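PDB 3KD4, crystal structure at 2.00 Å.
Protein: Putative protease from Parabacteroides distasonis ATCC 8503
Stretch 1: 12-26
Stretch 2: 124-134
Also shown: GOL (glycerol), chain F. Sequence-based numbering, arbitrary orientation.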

# COMPACT_ATOMS: atom_id res chain seq x y z
N SER A 12 -3.45 24.87 1.74
CA SER A 12 -4.01 25.07 3.08
C SER A 12 -5.09 24.04 3.31
O SER A 12 -5.97 23.87 2.46
CB SER A 12 -4.54 26.50 3.22
OG SER A 12 -4.85 26.79 4.57
N LYS A 13 -4.97 23.28 4.40
CA LYS A 13 -6.00 22.29 4.75
C LYS A 13 -6.43 22.55 6.17
O LYS A 13 -5.58 22.80 7.05
CB LYS A 13 -5.47 20.86 4.60
CG LYS A 13 -5.15 20.53 3.16
CD LYS A 13 -4.54 19.17 2.96
CE LYS A 13 -4.45 18.85 1.44
NZ LYS A 13 -3.85 17.53 1.20
N ALA A 14 -7.74 22.52 6.41
CA ALA A 14 -8.28 22.82 7.72
C ALA A 14 -9.35 21.81 8.05
O ALA A 14 -10.28 21.61 7.25
CB ALA A 14 -8.84 24.26 7.75
N TRP A 15 -9.24 21.18 9.23
CA TRP A 15 -10.26 20.25 9.68
C TRP A 15 -10.91 20.86 10.92
O TRP A 15 -10.23 21.45 11.77
CB TRP A 15 -9.67 18.87 10.07
CG TRP A 15 -9.12 18.06 8.98
CD1 TRP A 15 -9.71 17.01 8.36
CD2 TRP A 15 -7.82 18.20 8.40
NE1 TRP A 15 -8.85 16.48 7.40
CE2 TRP A 15 -7.67 17.18 7.44
CE3 TRP A 15 -6.74 19.05 8.66
CZ2 TRP A 15 -6.51 17.02 6.71
CZ3 TRP A 15 -5.59 18.92 7.88
CH2 TRP A 15 -5.50 17.91 6.91
N THR A 16 -12.22 20.73 11.00
CA THR A 16 -12.99 21.20 12.11
C THR A 16 -13.95 20.11 12.58
O THR A 16 -14.70 19.53 11.78
CB THR A 16 -13.82 22.41 11.70
OG1 THR A 16 -12.96 23.37 11.09
CG2 THR A 16 -14.57 23.00 12.91
N LEU A 17 -13.97 19.87 13.88
CA LEU A 17 -14.99 19.04 14.51
C LEU A 17 -15.91 19.95 15.31
O LEU A 17 -15.43 20.70 16.12
CB LEU A 17 -14.35 18.06 15.48
CG LEU A 17 -15.26 17.20 16.35
CD1 LEU A 17 -16.07 16.24 15.51
CD2 LEU A 17 -14.40 16.46 17.46
N HIS A 18 -17.22 19.84 15.12
CA HIS A 18 -18.20 20.62 15.86
C HIS A 18 -18.75 19.78 17.02
O HIS A 18 -18.68 18.55 16.97
CB HIS A 18 -19.34 21.05 14.95
CG HIS A 18 -18.89 21.91 13.82
ND1 HIS A 18 -18.51 23.23 14.00
CD2 HIS A 18 -18.78 21.66 12.50
CE1 HIS A 18 -18.15 23.74 12.83
NE2 HIS A 18 -18.30 22.81 11.90
N ALA A 19 -19.31 20.46 18.03
CA ALA A 19 -19.87 19.79 19.22
C ALA A 19 -20.90 18.74 18.88
O ALA A 19 -20.99 17.75 19.57
CB ALA A 19 -20.46 20.83 20.20
N ASP A 20 -21.65 18.90 17.79
CA ASP A 20 -22.65 17.87 17.45
C ASP A 20 -22.10 16.68 16.70
O ASP A 20 -22.85 15.74 16.36
CB ASP A 20 -23.82 18.48 16.68
CG ASP A 20 -23.41 19.08 15.34
OD1 ASP A 20 -22.22 19.00 14.93
OD2 ASP A 20 -24.30 19.65 14.70
N GLY A 21 -20.79 16.66 16.45
CA GLY A 21 -20.21 15.55 15.73
C GLY A 21 -20.10 15.75 14.23
O GLY A 21 -19.46 14.96 13.55
N SER A 22 -20.69 16.81 13.70
CA SER A 22 -20.46 17.22 12.34
C SER A 22 -18.98 17.69 12.15
O SER A 22 -18.28 18.05 13.11
CB SER A 22 -21.44 18.32 11.93
OG SER A 22 -21.19 19.54 12.59
N GLN A 23 -18.53 17.64 10.91
CA GLN A 23 -17.15 18.01 10.55
C GLN A 23 -17.13 18.86 9.31
O GLN A 23 -18.08 18.88 8.50
CB GLN A 23 -16.27 16.77 10.36
CG GLN A 23 -16.12 15.97 11.63
CD GLN A 23 -15.18 14.79 11.52
OE1 GLN A 23 -14.35 14.74 10.63
NE2 GLN A 23 -15.30 13.84 12.45
N GLU A 24 -16.04 19.60 9.17
CA GLU A 24 -15.74 20.24 7.91
C GLU A 24 -14.30 19.94 7.60
O GLU A 24 -13.42 19.95 8.51
CB GLU A 24 -16.01 21.75 7.96
CG GLU A 24 -15.57 22.46 6.66
CD GLU A 24 -15.97 23.96 6.56
OE1 GLU A 24 -16.47 24.49 7.55
OE2 GLU A 24 -15.73 24.59 5.50
N TYR A 25 -14.05 19.64 6.33
CA TYR A 25 -12.71 19.62 5.77
C TYR A 25 -12.64 20.66 4.63
O TYR A 25 -13.45 20.64 3.71
CB TYR A 25 -12.36 18.22 5.25
CG TYR A 25 -11.09 18.18 4.39
CD1 TYR A 25 -9.86 18.43 4.95
CD2 TYR A 25 -11.14 17.91 3.01
CE1 TYR A 25 -8.69 18.39 4.19
CE2 TYR A 25 -9.95 17.87 2.23
CZ TYR A 25 -8.75 18.12 2.83
OH TYR A 25 -7.56 18.09 2.13
N ARG A 26 -11.72 21.60 4.73
CA ARG A 26 -11.58 22.65 3.72
C ARG A 26 -10.18 22.60 3.15
O ARG A 26 -9.19 22.55 3.90
CB ARG A 26 -11.87 24.03 4.28
CG ARG A 26 -11.81 25.15 3.22
CD ARG A 26 -12.45 26.43 3.69
NE ARG A 26 -12.42 27.45 2.60
CZ ARG A 26 -13.01 28.63 2.69
NH1 ARG A 26 -13.71 28.94 3.77
NH2 ARG A 26 -12.94 29.48 1.68
N TYR A 124 -21.83 10.28 11.26
CA TYR A 124 -21.13 9.54 10.21
C TYR A 124 -19.74 9.18 10.72
O TYR A 124 -19.33 8.04 10.65
CB TYR A 124 -20.99 10.39 8.94
CG TYR A 124 -20.36 9.68 7.78
CD1 TYR A 124 -20.91 8.50 7.29
CD2 TYR A 124 -19.21 10.17 7.17
CE1 TYR A 124 -20.35 7.83 6.21
CE2 TYR A 124 -18.64 9.50 6.05
CZ TYR A 124 -19.22 8.33 5.59
OH TYR A 124 -18.67 7.63 4.52
N TYR A 125 -18.99 10.13 11.24
CA TYR A 125 -17.66 9.81 11.76
C TYR A 125 -17.70 9.76 13.28
O TYR A 125 -18.16 10.71 13.89
CB TYR A 125 -16.67 10.85 11.31
CG TYR A 125 -16.31 10.78 9.86
CD1 TYR A 125 -16.03 9.56 9.25
CD2 TYR A 125 -16.18 11.92 9.10
CE1 TYR A 125 -15.69 9.50 7.89
CE2 TYR A 125 -15.79 11.87 7.75
CZ TYR A 125 -15.57 10.65 7.16
OH TYR A 125 -15.19 10.58 5.83
N PRO A 126 -17.19 8.69 13.90
CA PRO A 126 -17.12 8.63 15.36
C PRO A 126 -16.22 9.69 15.98
O PRO A 126 -16.44 10.07 17.12
CB PRO A 126 -16.55 7.24 15.64
CG PRO A 126 -16.81 6.45 14.46
CD PRO A 126 -16.76 7.41 13.29
N ALA A 127 -15.25 10.19 15.22
CA ALA A 127 -14.25 11.11 15.76
C ALA A 127 -13.58 11.87 14.62
O ALA A 127 -13.76 11.52 13.48
CB ALA A 127 -13.18 10.28 16.58
N LEU A 128 -12.84 12.93 14.94
CA LEU A 128 -11.94 13.54 13.97
C LEU A 128 -10.71 12.63 13.89
O LEU A 128 -10.09 12.32 14.91
CB LEU A 128 -11.57 14.98 14.38
CG LEU A 128 -10.66 15.73 13.42
CD1 LEU A 128 -11.28 15.79 11.99
CD2 LEU A 128 -10.35 17.19 13.84
N ASP A 129 -10.35 12.20 12.69
CA ASP A 129 -9.39 11.13 12.49
C ASP A 129 -8.61 11.42 11.17
O ASP A 129 -9.15 11.23 10.10
CB ASP A 129 -10.16 9.80 12.41
CG ASP A 129 -9.26 8.55 12.52
OD1 ASP A 129 -8.01 8.63 12.36
OD2 ASP A 129 -9.85 7.46 12.78
N ILE A 130 -7.39 11.91 11.31
CA ILE A 130 -6.63 12.50 10.21
C ILE A 130 -5.33 11.73 10.03
O ILE A 130 -4.69 11.37 11.02
CB ILE A 130 -6.31 13.98 10.51
CG1 ILE A 130 -7.60 14.81 10.63
CG2 ILE A 130 -5.46 14.62 9.44
CD1 ILE A 130 -7.38 16.14 11.36
N ASN A 131 -4.98 11.46 8.77
CA ASN A 131 -3.69 10.96 8.37
C ASN A 131 -3.38 11.55 7.00
O ASN A 131 -3.65 10.93 5.97
CB ASN A 131 -3.70 9.43 8.29
CG ASN A 131 -2.38 8.87 7.80
OD1 ASN A 131 -1.31 9.38 8.13
ND2 ASN A 131 -2.45 7.80 7.02
N GLU A 132 -2.83 12.76 6.96
CA GLU A 132 -2.76 13.48 5.71
C GLU A 132 -1.33 13.61 5.23
O GLU A 132 -0.48 14.14 5.93
CB GLU A 132 -3.39 14.87 5.86
CG GLU A 132 -3.57 15.60 4.55
CD GLU A 132 -4.76 15.09 3.75
OE1 GLU A 132 -5.52 14.24 4.27
OE2 GLU A 132 -4.94 15.56 2.61
N ARG A 133 -1.09 13.13 4.03
CA ARG A 133 0.19 13.36 3.36
C ARG A 133 0.31 14.81 2.95
O ARG A 133 -0.59 15.31 2.28
CB ARG A 133 0.25 12.49 2.10
CG ARG A 133 1.57 12.52 1.41
CD ARG A 133 1.57 11.79 0.07
NE ARG A 133 0.89 12.60 -0.95
CZ ARG A 133 -0.29 12.33 -1.49
NH1 ARG A 133 -0.96 11.24 -1.16
NH2 ARG A 133 -0.80 13.15 -2.38
N LEU A 134 1.42 15.48 3.28
CA LEU A 134 1.63 16.88 2.94
C LEU A 134 2.65 17.09 1.79
O LEU A 134 2.65 18.14 1.13
CB LEU A 134 2.06 17.64 4.19
CG LEU A 134 1.10 17.53 5.39
CD1 LEU A 134 1.59 18.37 6.56
CD2 LEU A 134 -0.34 17.92 5.00
C1 GOL F . -11.81 13.33 9.29
O1 GOL F . -12.22 12.98 10.59
C2 GOL F . -12.50 12.30 8.42
O2 GOL F . -11.85 12.16 7.18
C3 GOL F . -12.49 10.97 9.18
O3 GOL F . -11.29 10.27 8.95
O HOH W 1 -20.13 12.81 11.53
O HOH W 2 -17.33 13.23 14.20

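This is a contact made by side chains and bridging waters between a β-hairpin and a strand that runs nearly antiparallel to the hairpin's first strand, with an apolar centre, a salt bridge at one end and a hydrated polar cluster at the other. The axes of strands 12-17 and 129-133 come no closer than 9.6 Å, too far for backbone pairing, so side chains must fill the gap.

Trp-15 suits the middle because its broad, flat indole can cover several partners at once. Ile-130 CD1 sits over one face of the Trp-15 indole, 3.7 Å from the centroid of its five-membered ring and 20° off the normal, a CH-π contact. Leu-128 extends the apolar patch: its CD1 lies 4.0 Å from Trp-15 CB, and its CB lies 4.3 Å from Leu-17 CB.

At one end, Lys-13, with chi2 to chi4 all t, reaches out at full length, and its NZ forms a salt bridge with Glu-132 OE2 at 2.7 Å. The other carboxylate oxygen, Glu-132 OE1, lies at the edge of the indole, 3.8 Å from Trp-15 CZ2.

Toward the other end, Gln-23 exploits an amide that both donates and accepts. Gln-23 NE2 gives a weak hydrogen bond to Ala-127 O (3.0 Å, 148°) and an ordinary one to water 2 (2.7 Å), while Gln-23 OE1 accepts from glycerol O1 at 2.8 Å. Glycerol O1 in turn accepts from Asp-129 N at 2.9 Å, so the ligand links the stretches.

Gly-21 closes the type I turn that starts at His-18. Its phi of 94° would jam a CB against the preceding carbonyl oxygen, which by itself calls for glycine. Two waters join its carbonyl to Tyr-125: water 1 donates to Gly-21 O (3.0 Å) and accepts from Tyr-125 N (2.9 Å), whereas water 2 donates to both Gly-21 O (2.8 Å) and Tyr-125 O (2.7 Å).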